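Local coordinates for protein excinuclease ABC, subunit A. (Deinococcus radiodurans, PDB 2VF7) that probably binds DNA and hydrolyses ATP as a zinc-containing, ABC-type UvrA protein of damage recognition and excision repair, at residues A687-D699 with L711-G725. The protein carries 1 engineered substitution. Numbering follows the deposited sequence. Where two conformers were deposited one is given.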
loop_
_atom_site.group_PDB
_atom_site.type_symbol
_atom_site.label_atom_id
_atom_site.label_comp_id
_atom_site.label_asym_id
_atom_site.label_seq_id
_atom_site.Cartn_x
_atom_site.Cartn_y
_atom_site.Cartn_z
ATOM N N ALA A 687 -5.174 29.955 21.392
ATOM C CA ALA A 687 -5.771 28.800 20.725
ATOM C C ALA A 687 -7.271 28.861 20.908
ATOM O O ALA A 687 -8.023 28.355 20.073
ATOM C CB ALA A 687 -5.222 27.509 21.327
ATOM N N ASP A 688 -7.700 29.490 22.010
ATOM C CA ASP A 688 -9.113 29.753 22.258
ATOM C C ASP A 688 -9.636 30.657 21.164
ATOM O O ASP A 688 -10.745 30.420 20.671
ATOM C CB ASP A 688 -9.367 30.393 23.625
ATOM C CG ASP A 688 -9.439 29.380 24.774
ATOM O OD1 ASP A 688 -9.012 29.742 25.878
ATOM O OD2 ASP A 688 -9.936 28.247 24.605
ATOM N N VAL A 689 -8.855 31.663 20.743
ATOM C CA VAL A 689 -9.325 32.524 19.643
ATOM C C VAL A 689 -9.281 31.869 18.257
ATOM O O VAL A 689 -10.193 32.015 17.489
ATOM C CB VAL A 689 -8.752 34.015 19.627
ATOM C CG1 VAL A 689 -8.455 34.575 21.047
ATOM C CG2 VAL A 689 -7.586 34.214 18.694
ATOM N N LEU A 690 -8.219 31.149 17.935
ATOM C CA LEU A 690 -8.142 30.419 16.674
ATOM C C LEU A 690 -9.192 29.319 16.490
ATOM O O LEU A 690 -9.556 29.033 15.369
ATOM C CB LEU A 690 -6.746 29.876 16.482
ATOM C CG LEU A 690 -5.696 30.970 16.282
ATOM C CD1 LEU A 690 -4.315 30.415 16.527
ATOM C CD2 LEU A 690 -5.808 31.584 14.874
ATOM N N ALA A 691 -9.675 28.731 17.594
ATOM C CA ALA A 691 -10.801 27.781 17.597
ATOM C C ALA A 691 -12.189 28.425 17.409
ATOM O O ALA A 691 -13.218 27.721 17.281
ATOM C CB ALA A 691 -10.778 26.942 18.867
ATOM N N LEU A 692 -12.216 29.758 17.390
ATOM C CA LEU A 692 -13.438 30.528 17.281
ATOM C C LEU A 692 -13.933 30.543 15.851
ATOM O O LEU A 692 -13.163 30.745 14.897
ATOM C CB LEU A 692 -13.220 31.964 17.781
ATOM C CG LEU A 692 -13.882 32.580 19.025
ATOM C CD1 LEU A 692 -14.321 31.584 20.071
ATOM C CD2 LEU A 692 -12.973 33.614 19.659
ATOM N N THR A 693 -15.241 30.356 15.738
ATOM C CA THR A 693 -15.987 30.457 14.534
ATOM C C THR A 693 -15.991 31.927 14.082
ATOM O O THR A 693 -15.779 32.826 14.909
ATOM C CB THR A 693 -17.389 29.952 14.867
ATOM O OG1 THR A 693 -17.410 28.521 14.800
ATOM C CG2 THR A 693 -18.430 30.500 13.949
ATOM N N VAL A 694 -16.221 32.199 12.794
ATOM C CA VAL A 694 -16.273 33.598 12.322
ATOM C C VAL A 694 -17.419 34.364 13.005
ATOM O O VAL A 694 -17.255 35.523 13.400
ATOM C CB VAL A 694 -16.300 33.732 10.746
ATOM C CG1 VAL A 694 -16.672 35.131 10.317
ATOM C CG2 VAL A 694 -14.945 33.405 10.162
ATOM N N ASP A 695 -18.563 33.699 13.159
ATOM C CA ASP A 695 -19.691 34.209 13.950
ATOM C C ASP A 695 -19.358 34.545 15.412
ATOM O O ASP A 695 -19.792 35.582 15.905
ATOM C CB ASP A 695 -20.824 33.188 13.972
ATOM C CG ASP A 695 -21.641 33.165 12.701
ATOM O OD1 ASP A 695 -22.556 32.305 12.654
ATOM O OD2 ASP A 695 -21.399 33.979 11.766
ATOM N N GLU A 696 -18.641 33.659 16.116
ATOM C CA GLU A 696 -18.364 33.862 17.544
ATOM C C GLU A 696 -17.272 34.904 17.723
ATOM O O GLU A 696 -17.242 35.603 18.734
ATOM C CB GLU A 696 -17.897 32.587 18.255
ATOM C CG GLU A 696 -18.745 31.321 18.150
ATOM C CD GLU A 696 -17.939 30.037 18.530
ATOM O OE1 GLU A 696 -18.537 29.093 19.104
ATOM O OE2 GLU A 696 -16.710 29.968 18.263
ATOM N N ALA A 697 -16.356 34.992 16.764
ATOM C CA ALA A 697 -15.288 35.998 16.825
ATOM C C ALA A 697 -15.821 37.388 16.477
ATOM O O ALA A 697 -15.186 38.411 16.789
ATOM C CB ALA A 697 -14.133 35.616 15.913
ATOM N N HIS A 698 -16.988 37.400 15.830
ATOM C CA HIS A 698 -17.691 38.607 15.433
ATOM C C HIS A 698 -18.232 39.274 16.694
ATOM O O HIS A 698 -18.121 40.499 16.858
ATOM C CB HIS A 698 -18.807 38.221 14.452
ATOM C CG HIS A 698 -19.664 39.361 13.998
ATOM N ND1 HIS A 698 -20.819 39.731 14.654
ATOM C CD2 HIS A 698 -19.562 40.182 12.924
ATOM C CE1 HIS A 698 -21.380 40.745 14.016
ATOM N NE2 HIS A 698 -20.640 41.034 12.960
ATOM N N ASP A 699 -18.785 38.454 17.587
ATOM C CA ASP A 699 -19.159 38.855 18.935
ATOM C C ASP A 699 -17.972 39.367 19.753
ATOM O O ASP A 699 -18.007 40.469 20.281
ATOM C CB ASP A 699 -19.757 37.663 19.678
ATOM C CG ASP A 699 -21.172 37.361 19.266
ATOM O OD1 ASP A 699 -22.060 37.515 20.127
ATOM O OD2 ASP A 699 -21.406 36.970 18.100
ATOM N N LEU A 711 -13.641 40.225 9.660
ATOM C CA LEU A 711 -14.640 39.224 10.027
ATOM C C LEU A 711 -16.023 39.499 9.476
ATOM O O LEU A 711 -16.803 38.560 9.268
ATOM C CB LEU A 711 -14.762 39.157 11.548
ATOM C CG LEU A 711 -13.547 38.814 12.403
ATOM C CD1 LEU A 711 -13.932 38.935 13.873
ATOM C CD2 LEU A 711 -13.019 37.419 12.106
ATOM N N ASP A 712 -16.339 40.780 9.268
ATOM C CA ASP A 712 -17.649 41.187 8.753
ATOM C C ASP A 712 -17.855 40.774 7.287
ATOM O O ASP A 712 -18.932 40.279 6.929
ATOM C CB ASP A 712 -17.853 42.708 8.933
ATOM C CG ASP A 712 -19.317 43.128 8.850
ATOM O OD1 ASP A 712 -20.146 42.620 9.640
ATOM O OD2 ASP A 712 -19.642 43.982 7.990
ATOM N N THR A 713 -16.836 40.996 6.447
ATOM C CA THR A 713 -16.843 40.542 5.039
ATOM C C THR A 713 -16.868 39.005 4.909
ATOM O O THR A 713 -17.480 38.463 4.006
ATOM C CB THR A 713 -15.633 41.086 4.221
ATOM O OG1 THR A 713 -14.395 40.715 4.865
ATOM C CG2 THR A 713 -15.709 42.576 4.082
ATOM N N LEU A 714 -16.204 38.312 5.819
ATOM C CA LEU A 714 -16.271 36.851 5.847
ATOM C C LEU A 714 -17.638 36.353 6.240
ATOM O O LEU A 714 -18.042 35.266 5.860
ATOM C CB LEU A 714 -15.244 36.295 6.805
ATOM C CG LEU A 714 -13.809 36.429 6.335
ATOM C CD1 LEU A 714 -12.901 36.111 7.508
ATOM C CD2 LEU A 714 -13.533 35.482 5.142
ATOM N N ARG A 715 -18.358 37.161 7.002
ATOM C CA ARG A 715 -19.665 36.763 7.503
ATOM C C ARG A 715 -20.710 37.023 6.445
ATOM O O ARG A 715 -21.510 36.141 6.134
ATOM C CB ARG A 715 -19.980 37.486 8.809
ATOM C CG ARG A 715 -20.772 36.660 9.788
ATOM C CD ARG A 715 -20.911 37.364 11.142
ATOM N NE ARG A 715 -22.230 37.143 11.732
ATOM C CZ ARG A 715 -23.328 37.820 11.396
ATOM N NH1 ARG A 715 -23.277 38.771 10.472
ATOM N NH2 ARG A 715 -24.485 37.550 11.984
ATOM N N GLU A 716 -20.667 38.230 5.874
ATOM C CA GLU A 716 -21.503 38.640 4.740
ATOM C C GLU A 716 -21.465 37.678 3.541
ATOM O O GLU A 716 -22.433 37.573 2.774
ATOM C CB GLU A 716 -21.084 40.039 4.259
ATOM C CG GLU A 716 -21.713 41.195 5.026
ATOM C CD GLU A 716 -21.102 42.555 4.679
ATOM O OE1 GLU A 716 -19.881 42.749 4.886
ATOM O OE2 GLU A 716 -21.859 43.444 4.213
ATOM N N VAL A 717 -20.342 36.995 3.370
ATOM C CA VAL A 717 -20.094 36.210 2.162
ATOM C C VAL A 717 -20.466 34.713 2.384
ATOM O O VAL A 717 -20.420 33.890 1.459
ATOM C CB VAL A 717 -18.633 36.489 1.635
ATOM C CG1 VAL A 717 -17.632 35.397 2.024
ATOM C CG2 VAL A 717 -18.634 36.762 0.155
ATOM N N GLY A 718 -20.851 34.396 3.626
ATOM C CA GLY A 718 -21.475 33.119 3.978
ATOM C C GLY A 718 -20.654 32.148 4.815
ATOM O O GLY A 718 -21.080 31.007 5.014
ATOM N N LEU A 719 -19.507 32.594 5.325
ATOM C CA LEU A 719 -18.554 31.707 5.973
ATOM C C LEU A 719 -18.532 31.775 7.512
ATOM O O LEU A 719 -17.522 31.514 8.116
ATOM C CB LEU A 719 -17.139 31.963 5.437
ATOM C CG LEU A 719 -16.865 31.843 3.933
ATOM C CD1 LEU A 719 -15.425 32.111 3.689
ATOM C CD2 LEU A 719 -17.227 30.472 3.414
ATOM N N GLY A 720 -19.653 32.080 8.137
ATOM C CA GLY A 720 -19.694 32.234 9.570
ATOM C C GLY A 720 -19.367 30.965 10.332
ATOM O O GLY A 720 -19.018 31.023 11.503
ATOM N N TYR A 721 -19.479 29.821 9.660
ATOM C CA TYR A 721 -19.299 28.526 10.310
ATOM C C TYR A 721 -17.829 28.135 10.425
ATOM O O TYR A 721 -17.482 27.249 11.201
ATOM C CB TYR A 721 -20.141 27.435 9.600
ATOM C CG TYR A 721 -19.772 27.171 8.152
ATOM C CD1 TYR A 721 -18.886 26.153 7.811
ATOM C CD2 TYR A 721 -20.306 27.946 7.127
ATOM C CE1 TYR A 721 -18.545 25.914 6.495
ATOM C CE2 TYR A 721 -19.961 27.728 5.817
ATOM C CZ TYR A 721 -19.087 26.710 5.502
ATOM O OH TYR A 721 -18.760 26.493 4.183
ATOM N N LEU A 722 -16.966 28.807 9.663
ATOM C CA LEU A 722 -15.556 28.476 9.657
ATOM C C LEU A 722 -14.839 28.998 10.900
ATOM O O LEU A 722 -15.262 30.002 11.464
ATOM C CB LEU A 722 -14.888 29.000 8.379
ATOM C CG LEU A 722 -15.338 28.368 7.064
ATOM C CD1 LEU A 722 -14.577 28.960 5.923
ATOM C CD2 LEU A 722 -15.121 26.866 7.093
ATOM N N ARG A 723 -13.748 28.323 11.289
ATOM C CA ARG A 723 -12.926 28.686 12.436
ATOM C C ARG A 723 -11.694 29.480 12.007
ATOM O O ARG A 723 -11.040 29.157 11.015
ATOM C CB ARG A 723 -12.490 27.437 13.223
ATOM C CG ARG A 723 -13.626 26.708 13.928
ATOM C CD ARG A 723 -13.125 25.543 14.787
ATOM N NE ARG A 723 -12.636 24.431 13.970
ATOM C CZ ARG A 723 -13.416 23.513 13.372
ATOM N NH1 ARG A 723 -14.754 23.547 13.503
ATOM N NH2 ARG A 723 -12.860 22.562 12.625
ATOM N N LEU A 724 -11.382 30.527 12.763
ATOM C CA LEU A 724 -10.280 31.440 12.450
ATOM C C LEU A 724 -8.977 30.740 12.077
ATOM O O LEU A 724 -8.330 31.113 11.110
ATOM C CB LEU A 724 -10.053 32.386 13.638
ATOM C CG LEU A 724 -10.783 33.713 13.506
ATOM C CD1 LEU A 724 -12.205 33.475 13.076
ATOM C CD2 LEU A 724 -10.697 34.478 14.812
ATOM N N GLY A 725 -8.617 29.719 12.844
ATOM C CA GLY A 725 -7.398 28.936 12.641
ATOM C C GLY A 725 -7.584 27.651 11.835
ATOM O O GLY A 725 -6.639 26.884 11.663
#
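Beside an ADP pocket of this ABC-type ATPase, which Y721 and L722 help to line, the loop 719-725 is fastened to the link 691-693 between helices 686-690 and 694-700 by a single beta bridge between T693 and R723. Three backbone hydrogen bonds hold it: L724 N gives a nearly linear one to L692 O (2.8 Å, 167°), V694 N a more bent one to L722 O at 2.7 Å, and G725 N meets a lone pair of L690 O. G725 suits its place because a side chain there would strike CB of L690.

Next along the chain, V694 packs between helix 711-716 and the loop, where a branched, apolar side chain serves both: CG1, anti to the backbone N (chi1 167°), lies 4.0 Å from L714 CB, while CG2 turns to L724 CD1. M602 of helix 602-605 also touches V694. Small A697 admits both L711 CD1 and L724 CD2 against its CB.

Further along, where helices 694-699 and 711-716 run roughly antiparallel, the side chain of R715 crosses that of H698 at about a right angle. Its CD sits 3.6 Å from H698 CD2, over one ring face, and its guanidinium lies nearly flat on the imidazole, planes 21° apart. D695 OD2 engages R715 NE in a salt bridge of 3.3 Å, meeting the guanidinium obliquely. With an alanine in place of H698, the guanidinium of R715 would probably lose the flat surface it stacks on and be freer to turn away from D695. The Schellman motif at G718 ends helix 705-716 and turns the chain into the loop, which runs on through the ADP-binding Q726 and E730 to the LSGGE signature motif of ABC ATPases, whose last residue, E735, accepts a hydrogen bond from Y721 OH.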